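Local coordinates for cellulose-binding protein (Saccharophagus degradans, PDB 2X32), which binds a long polyisoprenoid diphosphate through its YceI-like domain and is implicated in plant cell wall breakdown, perhaps by way of redox chemistry, at residues L108-V113 against D145-E149. Residue numbers count along the deposited sequence, not the author numbering.
Sequences LDLHGV and DYSLE. With OTP ((2E,6E,10E,14E,18E,22E,26E)-3,7,11,15,19,23,27,31-octamethyldotriaconta-2,6,10,14,18,22,26,30-octaenyl trihydrogen diphosphate), chain C.
Tyr146, with chi1 near -55° (m), lays its ring along the hairpin end of 108-113, where the backbone runs extended through Leu110 and turns back in a type I' turn from Leu110 to Val113, closed by Val113 N donating to Leu110 O (3.1 Å). His111 and Gly112 fill its central positions, both at positive phi. Leu110 CD2 makes a CH-pi contact over the Tyr146 ring, 4.2 Å from the centroid, and Leu108 CD2 lies 3.6 Å from Tyr146 CZ. This turn joins strands 99-109 and 115-125 of the curled antiparallel sheet of the YceI-like lipocalin-type fold; Leu108, Leu110 and Leu148 line its polyisoprenoid pocket, with Leu110 CD1 3.9 Å from OTP C23. His111, chi1 t, turns one ring face to Leu148 CD2, a second CH-pi contact at 3.6 Å from the centroid. The CA atoms of Val113 and Tyr146, 5.2 Å apart, are the nearest pair across the two segments; Val113 CG1 is 3.4 Å from Asp145 O, and a water donates to Val113 O (3.2 Å) and Asp145 O (2.6 Å).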
ATOM      1  N   LEU A 108       3.336   1.155   8.995  1.00  4.74           N
ATOM      2  CA  LEU A 108       3.695   1.711   7.679  1.00  4.47           C
ATOM      3  C   LEU A 108       4.864   2.658   7.870  1.00  5.37           C
ATOM      4  O   LEU A 108       4.733   3.698   8.539  1.00  5.34           O
ATOM      5  CB  LEU A 108       2.530   2.427   7.005  1.00  4.00           C
ATOM      6  CG  LEU A 108       2.894   3.231   5.755  1.00  4.89           C
ATOM      7  CD1 LEU A 108       3.413   2.330   4.601  1.00  6.54           C
ATOM      8  CD2 LEU A 108       1.601   4.006   5.291  1.00  6.10           C
ATOM      9  N   ASP A 109       5.998   2.338   7.253  1.00  4.31           N
ATOM     10  CA  ASP A 109       7.188   3.174   7.214  1.00  5.27           C
ATOM     11  C   ASP A 109       7.198   3.881   5.869  1.00  4.24           C
ATOM     12  O   ASP A 109       7.532   3.256   4.834  1.00  5.28           O
ATOM     13  CB  ASP A 109       8.444   2.311   7.416  1.00  6.72           C
ATOM     14  CG  ASP A 109       9.726   3.064   7.191  1.00 10.04           C
ATOM     15  OD1 ASP A 109       9.718   4.282   7.373  1.00  9.53           O
ATOM     16  OD2 ASP A 109      10.730   2.429   6.759  1.00 15.43           O
ATOM     17  N   LEU A 110       6.729   5.138   5.867  1.00  4.93           N
ATOM     18  CA  LEU A 110       6.597   5.954   4.682  1.00  4.18           C
ATOM     19  C   LEU A 110       7.157   7.323   4.944  1.00  4.60           C
ATOM     20  O   LEU A 110       6.782   7.964   5.945  1.00  5.09           O
ATOM     21  CB  LEU A 110       5.128   6.102   4.319  1.00  4.26           C
ATOM     22  CG  LEU A 110       4.722   7.071   3.218  1.00  3.21           C
ATOM     23  CD1 LEU A 110       5.425   6.645   1.864  1.00  4.70           C
ATOM     24  CD2 LEU A 110       3.196   7.110   3.049  1.00  3.77           C
ATOM     25  N   HIS A 111       8.005   7.773   4.026  1.00  5.65           N
ATOM     26  CA  HIS A 111       8.548   9.107   4.064  1.00  4.97           C
ATOM     27  C   HIS A 111       9.176   9.460   5.412  1.00  6.03           C
ATOM     28  O   HIS A 111       9.063  10.602   5.905  1.00  6.50           O
ATOM     29  CB  HIS A 111       7.481  10.100   3.628  1.00  5.26           C
ATOM     30  CG  HIS A 111       7.976  11.480   3.341  1.00  5.15           C
ATOM     31  ND1 HIS A 111       8.905  11.806   2.369  1.00  8.81           N
ATOM     32  CD2 HIS A 111       7.653  12.640   3.954  1.00  3.24           C
ATOM     33  CE1 HIS A 111       9.121  13.128   2.411  1.00  2.16           C
ATOM     34  NE2 HIS A 111       8.370  13.635   3.361  1.00  9.67           N
ATOM     35  N   GLY A 112       9.856   8.465   5.985  1.00  6.47           N
ATOM     36  CA  GLY A 112      10.565   8.602   7.253  1.00  8.18           C
ATOM     37  C   GLY A 112       9.756   8.768   8.495  1.00  8.48           C
ATOM     38  O   GLY A 112      10.342   9.184   9.535  1.00  9.82           O
ATOM     39  N   VAL A 113       8.456   8.474   8.450  1.00  8.25           N
ATOM     40  CA  VAL A 113       7.592   8.626   9.620  1.00  8.68           C
ATOM     41  C   VAL A 113       6.780   7.349   9.875  1.00  9.86           C
ATOM     42  O   VAL A 113       5.593   7.292   9.466  1.00 11.69           O
ATOM     43  CB  VAL A 113       6.604   9.786   9.460  1.00  8.80           C
ATOM     44  CG1 VAL A 113       5.900  10.078  10.786  1.00  8.39           C
ATOM     45  CG2 VAL A 113       7.300  11.061   9.021  1.00 10.08           C
ATOM     46  N   ASP A 145       0.103  12.729   8.313  1.00  7.83           N
ATOM     47  CA  ASP A 145       0.625  11.679   9.179  1.00  7.22           C
ATOM     48  C   ASP A 145       2.036  11.214   8.793  1.00  7.85           C
ATOM     49  O   ASP A 145       2.741  10.572   9.593  1.00  7.91           O
ATOM     50  CB  ASP A 145      -0.333  10.511   9.226  1.00  7.98           C
ATOM     51  CG  ASP A 145      -1.544  10.783  10.080  1.00  6.93           C
ATOM     52  OD1 ASP A 145      -1.491  11.773  10.875  1.00 10.12           O
ATOM     53  OD2 ASP A 145      -2.571  10.089   9.858  1.00 10.64           O
ATOM     54  N   TYR A 146       2.436  11.470   7.535  1.00  6.09           N
ATOM     55  CA  TYR A 146       3.771  11.076   7.060  1.00  6.07           C
ATOM     56  C   TYR A 146       4.606  12.246   6.541  1.00  5.41           C
ATOM     57  O   TYR A 146       5.510  12.050   5.731  1.00  6.31           O
ATOM     58  CB  TYR A 146       3.628   9.945   5.981  1.00  5.03           C
ATOM     59  CG  TYR A 146       2.829   8.773   6.507  1.00  4.75           C
ATOM     60  CD1 TYR A 146       3.462   7.766   7.199  1.00  6.74           C
ATOM     61  CD2 TYR A 146       1.430   8.745   6.449  1.00  8.50           C
ATOM     62  CE1 TYR A 146       2.776   6.723   7.781  1.00  7.13           C
ATOM     63  CE2 TYR A 146       0.744   7.685   7.014  1.00  8.52           C
ATOM     64  CZ  TYR A 146       1.430   6.680   7.662  1.00  7.80           C
ATOM     65  OH  TYR A 146       0.782   5.624   8.331  1.00 13.69           O
ATOM     66  N   SER A 147       4.316  13.465   7.013  1.00  5.15           N
ATOM     67  CA  SER A 147       5.016  14.686   6.650  1.00  5.52           C
ATOM     68  C   SER A 147       5.036  14.893   5.127  1.00  6.05           C
ATOM     69  O   SER A 147       6.042  15.280   4.575  1.00  6.42           O
ATOM     70  CB  SER A 147       6.425  14.665   7.243  1.00  6.27           C
ATOM     71  OG  SER A 147       6.289  14.676   8.669  1.00 13.73           O
ATOM     72  N   LEU A 148       3.913  14.559   4.485  1.00  4.83           N
ATOM     73  CA  LEU A 148       3.795  14.658   3.004  1.00  5.21           C
ATOM     74  C   LEU A 148       3.026  15.897   2.535  1.00  6.39           C
ATOM     75  O   LEU A 148       2.846  16.106   1.365  1.00  7.20           O
ATOM     76  CB  LEU A 148       3.151  13.400   2.406  1.00  6.62           C
ATOM     77  CG  LEU A 148       4.039  12.184   2.383  1.00  5.83           C
ATOM     78  CD1 LEU A 148       3.248  10.911   1.999  1.00  7.37           C
ATOM     79  CD2 LEU A 148       5.249  12.383   1.403  1.00  8.52           C
ATOM     80  N   GLU A 149       2.506  16.695   3.461  1.00  6.53           N
ATOM     81  CA  GLU A 149       1.707  17.840   3.069  0.50  6.19           C
ATOM     82  C   GLU A 149       2.554  18.879   2.302  1.00  6.60           C
ATOM     83  O   GLU A 149       2.049  19.530   1.377  1.00  7.21           O
ATOM     84  CB  GLU A 149       0.972  18.437   4.285  0.50  7.32           C
ATOM     85  CG  GLU A 149       1.875  19.048   5.349  0.50  9.07           C
ATOM     86  CD  GLU A 149       2.190  18.160   6.551  0.50 10.56           C
ATOM     87  OE1 GLU A 149       2.692  17.030   6.404  0.50  2.00           O
ATOM     88  OE2 GLU A 149       1.972  18.653   7.680  0.50 15.23           O
TER
HETATM   89  O7  OTP C1174      -4.324  19.706 -13.005  0.50 32.14           O
HETATM   90  P2  OTP C1174      -2.967  19.591 -13.649  0.50 29.91           P
HETATM   91  O5  OTP C1174      -2.359  20.940 -13.987  0.50 31.96           O
HETATM   92  O6  OTP C1174      -2.885  18.574 -14.756  0.50 29.44           O
HETATM   93  O4  OTP C1174      -2.006  19.046 -12.423  1.00 32.65           O
HETATM   94  P1  OTP C1174      -1.313  17.592 -12.302  1.00 31.70           P
HETATM   95  O2  OTP C1174      -2.417  16.665 -11.831  1.00 33.32           O
HETATM   96  O3  OTP C1174      -0.370  17.238 -13.434  1.00 37.61           O
HETATM   97  O1  OTP C1174      -0.376  17.617 -10.983  1.00 30.72           O
HETATM   98  C40 OTP C1174      -1.039  17.674  -9.704  1.00 23.59           C
HETATM   99  C39 OTP C1174      -0.693  16.438  -8.862  1.00 20.06           C
HETATM  100  C37 OTP C1174      -1.595  15.727  -8.214  1.00 16.74           C
HETATM  101  C38 OTP C1174      -3.113  15.946  -8.206  1.00 17.55           C
HETATM  102  C36 OTP C1174      -1.140  14.547  -7.360  1.00 17.38           C
HETATM  103  C35 OTP C1174      -1.221  14.778  -5.873  1.00 18.06           C
HETATM  104  C34 OTP C1174      -0.840  13.504  -5.096  1.00 17.41           C
HETATM  105  C32 OTP C1174      -1.373  13.112  -3.932  1.00 13.20           C
HETATM  106  C33 OTP C1174      -2.506  13.837  -3.289  1.00 14.32           C
HETATM  107  C31 OTP C1174      -0.901  11.768  -3.359  1.00 13.34           C
HETATM  108  C30 OTP C1174      -0.339  11.753  -1.960  1.00 13.68           C
HETATM  109  C29 OTP C1174      -0.017  10.339  -1.490  1.00 11.86           C
HETATM  110  C27 OTP C1174      -0.176   9.906  -0.243  1.00 10.61           C
HETATM  111  C28 OTP C1174      -0.593  10.779   0.937  1.00 13.01           C
HETATM  112  C26 OTP C1174       0.014   8.447   0.107  1.00 10.32           C
HETATM  113  C25 OTP C1174       0.314   7.502  -1.036  1.00  8.88           C
HETATM  114  C24 OTP C1174       0.077   6.016  -0.715  1.00  9.27           C
HETATM  115  C22 OTP C1174       1.012   5.120  -0.406  1.00  8.65           C
HETATM  116  C23 OTP C1174       2.502   5.351  -0.449  1.00 10.54           C
HETATM  117  C21 OTP C1174       0.562   3.733  -0.048  1.00  8.95           C
HETATM  118  C20 OTP C1174       0.769   3.387   1.450  1.00 12.14           C
HETATM  119  C19 OTP C1174       0.367   1.958   1.814  1.00  9.21           C
HETATM  120  C17 OTP C1174      -0.736   1.590   2.465  1.00  8.99           C
HETATM  121  C18 OTP C1174      -1.711   2.497   3.129  1.00 11.92           C
HETATM  122  C16 OTP C1174      -1.055   0.106   2.566  1.00  8.54           C
HETATM  123  C15 OTP C1174      -1.127  -0.381   3.985  1.00  7.86           C
HETATM  124  C14 OTP C1174      -1.087  -1.887   4.058  1.00  8.57           C
HETATM  125  C12 OTP C1174      -1.758  -2.639   4.965  1.00  8.65           C
HETATM  126  C13 OTP C1174      -2.702  -2.018   5.993  1.00 13.39           C
HETATM  127  C11 OTP C1174      -1.638  -4.127   5.015  1.00  7.24           C
HETATM  128  C10 OTP C1174      -0.906  -4.800   3.925  1.00  8.19           C
HETATM  129  C9  OTP C1174      -1.027  -6.324   3.867  1.00  8.40           C
HETATM  130  C7  OTP C1174      -0.094  -7.219   4.230  1.00  7.54           C
HETATM  131  C8  OTP C1174       1.327  -6.903   4.653  1.00  7.25           C
HETATM  132  C6  OTP C1174      -0.462  -8.683   4.171  1.00  6.38           C
HETATM  133  C5  OTP C1174      -0.890  -9.269   5.503  1.00  8.10           C
HETATM  134  C4  OTP C1174      -1.154 -10.745   5.431  1.00  9.13           C
HETATM  135  C2  OTP C1174      -2.127 -11.350   6.119  1.00  8.20           C
HETATM  136  C3  OTP C1174      -3.102 -10.749   7.072  1.00 11.22           C
HETATM  137  C1  OTP C1174      -2.259 -12.840   5.973  1.00  8.78           C
HETATM  138  O   HOH W   1       2.953   8.294  10.867  1.00 13.69           O